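Putative esterase/lipase/thioesterase (Silicibacter sp., PDB 2PBL) probably hydrolyses ester or thioester bonds, as an enzyme with the alpha/beta-hydrolase fold, though its natural substrate is not established. Local coordinates at residues L41-G46 against F53-P58. Sequence-based numbering, arbitrary orientation.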
ATOM      1  N   LEU A  41     -12.451  12.949   6.804  1.00 17.75           N
ATOM      2  CA  LEU A  41     -12.642  12.218   5.566  1.00 19.73           C
ATOM      3  C   LEU A  41     -12.515  13.066   4.312  1.00 19.84           C
ATOM      4  O   LEU A  41     -12.734  14.270   4.351  1.00 21.67           O
ATOM      5  CB  LEU A  41     -14.012  11.547   5.576  1.00 19.66           C
ATOM      6  CG  LEU A  41     -14.309  10.638   6.770  1.00 21.20           C
ATOM      7  CD1 LEU A  41     -15.702  10.070   6.640  1.00 23.91           C
ATOM      8  CD2 LEU A  41     -13.315   9.520   6.877  1.00 21.20           C
ATOM      9  N   ASN A  42     -12.144  12.437   3.200  1.00 18.82           N
ATOM     10  CA  ASN A  42     -12.138  13.135   1.920  1.00 19.05           C
ATOM     11  C   ASN A  42     -11.392  14.451   1.825  1.00 20.58           C
ATOM     12  O   ASN A  42     -11.844  15.423   1.193  1.00 20.78           O
ATOM     13  CB  ASN A  42     -13.589  13.276   1.431  1.00 20.13           C
ATOM     14  CG  ASN A  42     -14.195  11.946   1.181  1.00 26.91           C
ATOM     15  OD1 ASN A  42     -13.719  11.198   0.319  1.00 25.69           O
ATOM     16  ND2 ASN A  42     -15.206  11.591   1.964  1.00 19.73           N
ATOM     17  N   LEU A  43     -10.219  14.475   2.428  1.00 19.41           N
ATOM     18  CA  LEU A  43      -9.351  15.607   2.294  1.00 19.29           C
ATOM     19  C   LEU A  43      -8.772  15.511   0.882  1.00 20.35           C
ATOM     20  O   LEU A  43      -8.488  14.428   0.415  1.00 21.74           O
ATOM     21  CB  LEU A  43      -8.263  15.565   3.344  1.00 16.41           C
ATOM     22  CG  LEU A  43      -8.657  15.701   4.817  1.00 19.57           C
ATOM     23  CD1 LEU A  43      -7.403  15.762   5.708  1.00 17.74           C
ATOM     24  CD2 LEU A  43      -9.557  16.919   5.065  1.00 23.02           C
ATOM     25  N   SER A  44      -8.618  16.638   0.197  1.00 19.95           N
ATOM     26  CA  SER A  44      -8.109  16.630  -1.167  1.00 20.71           C
ATOM     27  C   SER A  44      -6.605  16.679  -1.235  1.00 17.63           C
ATOM     28  O   SER A  44      -5.965  17.369  -0.450  1.00 18.86           O
ATOM     29  CB  SER A  44      -8.634  17.826  -1.997  1.00 20.01           C
ATOM     30  OG  SER A  44      -9.933  17.572  -2.501  1.00 34.31           O
ATOM     31  N   TYR A  45      -6.037  15.921  -2.162  1.00 18.85           N
ATOM     32  CA  TYR A  45      -4.613  16.079  -2.481  1.00 16.41           C
ATOM     33  C   TYR A  45      -4.475  16.528  -3.937  1.00 18.51           C
ATOM     34  O   TYR A  45      -3.380  16.832  -4.406  1.00 20.62           O
ATOM     35  CB  TYR A  45      -3.771  14.829  -2.194  1.00 19.30           C
ATOM     36  CG  TYR A  45      -4.040  13.606  -3.070  1.00 13.76           C
ATOM     37  CD1 TYR A  45      -3.490  13.498  -4.359  1.00 20.86           C
ATOM     38  CD2 TYR A  45      -4.795  12.544  -2.598  1.00 17.82           C
ATOM     39  CE1 TYR A  45      -3.717  12.400  -5.136  1.00 12.53           C
ATOM     40  CE2 TYR A  45      -5.005  11.411  -3.378  1.00 13.62           C
ATOM     41  CZ  TYR A  45      -4.487  11.340  -4.631  1.00 16.87           C
ATOM     42  OH  TYR A  45      -4.737  10.206  -5.356  1.00 10.90           O
ATOM     43  N   GLY A  46      -5.586  16.578  -4.645  1.00 18.95           N
ATOM     44  CA  GLY A  46      -5.603  16.930  -6.055  1.00 21.16           C
ATOM     45  C   GLY A  46      -6.990  17.366  -6.444  1.00 19.06           C
ATOM     46  O   GLY A  46      -7.889  17.382  -5.615  1.00 22.66           O
ATOM     47  N   PHE A  53      -7.935  11.710   0.332  1.00 15.07           N
ATOM     48  CA  PHE A  53      -7.472  10.836   1.389  1.00 15.29           C
ATOM     49  C   PHE A  53      -8.239  11.076   2.666  1.00 15.36           C
ATOM     50  O   PHE A  53      -8.793  12.155   2.897  1.00 17.61           O
ATOM     51  CB  PHE A  53      -5.962  10.947   1.654  1.00 17.27           C
ATOM     52  CG  PHE A  53      -5.503  12.264   2.239  1.00 13.79           C
ATOM     53  CD1 PHE A  53      -5.311  13.384   1.437  1.00  8.74           C
ATOM     54  CD2 PHE A  53      -5.173  12.361   3.577  1.00 14.64           C
ATOM     55  CE1 PHE A  53      -4.889  14.586   1.985  1.00 10.87           C
ATOM     56  CE2 PHE A  53      -4.709  13.556   4.132  1.00 18.72           C
ATOM     57  CZ  PHE A  53      -4.557  14.669   3.316  1.00 17.33           C
ATOM     58  N   ASP A  54      -8.300  10.016   3.461  1.00 16.49           N
ATOM     59  CA  ASP A  54      -8.893  10.059   4.768  1.00 15.89           C
ATOM     60  C   ASP A  54      -7.721  10.171   5.765  1.00 16.39           C
ATOM     61  O   ASP A  54      -6.639   9.601   5.575  1.00 15.25           O
ATOM     62  CB  ASP A  54      -9.741   8.832   5.046  1.00 17.52           C
ATOM     63  CG  ASP A  54     -11.045   8.782   4.214  1.00 18.09           C
ATOM     64  OD1 ASP A  54     -11.515   9.791   3.640  1.00 18.36           O
ATOM     65  OD2 ASP A  54     -11.605   7.679   4.142  1.00 17.76           O
ATOM     66  N   LEU A  55      -7.936  10.983   6.781  1.00 14.57           N
ATOM     67  CA  LEU A  55      -6.978  11.192   7.844  1.00 16.15           C
ATOM     68  C   LEU A  55      -7.640  10.897   9.190  1.00 15.91           C
ATOM     69  O   LEU A  55      -8.606  11.569   9.606  1.00 17.12           O
ATOM     70  CB  LEU A  55      -6.423  12.601   7.807  1.00 15.52           C
ATOM     71  CG  LEU A  55      -5.306  12.936   8.773  1.00 19.13           C
ATOM     72  CD1 LEU A  55      -4.062  12.039   8.571  1.00 17.52           C
ATOM     73  CD2 LEU A  55      -4.923  14.391   8.562  1.00 22.69           C
ATOM     74  N   PHE A  56      -7.123   9.862   9.827  1.00 14.92           N
ATOM     75  CA  PHE A  56      -7.587   9.411  11.125  1.00 14.30           C
ATOM     76  C   PHE A  56      -6.597   9.856  12.189  1.00 16.32           C
ATOM     77  O   PHE A  56      -5.419   9.491  12.159  1.00 17.78           O
ATOM     78  CB  PHE A  56      -7.814   7.893  11.146  1.00 12.07           C
ATOM     79  CG  PHE A  56      -8.723   7.435  10.043  1.00 15.54           C
ATOM     80  CD1 PHE A  56     -10.059   7.799  10.048  1.00 13.32           C
ATOM     81  CD2 PHE A  56      -8.232   6.720   8.961  1.00 12.86           C
ATOM     82  CE1 PHE A  56     -10.878   7.452   9.006  1.00 17.60           C
ATOM     83  CE2 PHE A  56      -9.068   6.373   7.911  1.00 13.50           C
ATOM     84  CZ  PHE A  56     -10.377   6.727   7.951  1.00 18.85           C
ATOM     85  N   LEU A  57      -7.110  10.596  13.168  1.00 16.64           N
ATOM     86  CA  LEU A  57      -6.285  11.185  14.221  1.00 17.70           C
ATOM     87  C   LEU A  57      -6.398  10.393  15.486  1.00 19.51           C
ATOM     88  O   LEU A  57      -7.518   9.942  15.805  1.00 17.48           O
ATOM     89  CB  LEU A  57      -6.775  12.594  14.525  1.00 17.00           C
ATOM     90  CG  LEU A  57      -6.790  13.517  13.312  1.00 21.18           C
ATOM     91  CD1 LEU A  57      -7.446  14.812  13.619  1.00 32.64           C
ATOM     92  CD2 LEU A  57      -5.393  13.749  12.762  1.00 22.46           C
ATOM     93  N   PRO A  58      -5.267  10.240  16.225  1.00 17.77           N
ATOM     94  CA  PRO A  58      -5.281   9.573  17.508  1.00 19.03           C
ATOM     95  C   PRO A  58      -5.830  10.548  18.522  1.00 19.72           C
ATOM     96  O   PRO A  58      -6.075  11.705  18.201  1.00 17.41           O
ATOM     97  CB  PRO A  58      -3.786   9.307  17.794  1.00 18.05           C
ATOM     98  CG  PRO A  58      -3.085  10.406  17.139  1.00 19.42           C
ATOM     99  CD  PRO A  58      -3.921  10.774  15.919  1.00 18.01           C
TER
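Leu43 and Phe53 form an antiparallel hydrogen-bonded pair: Leu43 N donates a hydrogen bond to Phe53 O at 2.8 Å, and Phe53 N donates one to Leu43 O. The Phe53 ring lies under the leucine, whose CB stands over one face, 3.9 Å from the ring centroid and 17° off its normal, a CH-pi contact. Both side chains leave the sheet on the same face, and chi1 of 68° puts Phe53 CG between its own backbone N and carbonyl carbon. An alanine in place of Phe53 would probably leave Leu43 CB and CD1 without the ring they pack on. Two residues, Asn42 and Leu43, stand opposite the single Phe53, a G1 beta bulge in which Asn42 has phi and psi both positive. Asn42 N bonds Asp54 OD1, 2.8 Å away and nearly straight at 169°. Leu41 CD2 covers the same carboxylate, 3.6 Å from Asp54 CG, and reaches Phe56 CE1 at 3.8 Å. Lys79 pairs with Asp54 OD1 in a salt bridge and also bonds Asn42 OD1, so that one ammonium group bridges the two strands beside the bulge. This hairpin of strands 39-44 and 52-56 ends the central sheet: Asp54 and Phe56 bond to strand 94-99, Phe56 packs on helix 20-35, and Tyr45 rests on helix 109-126.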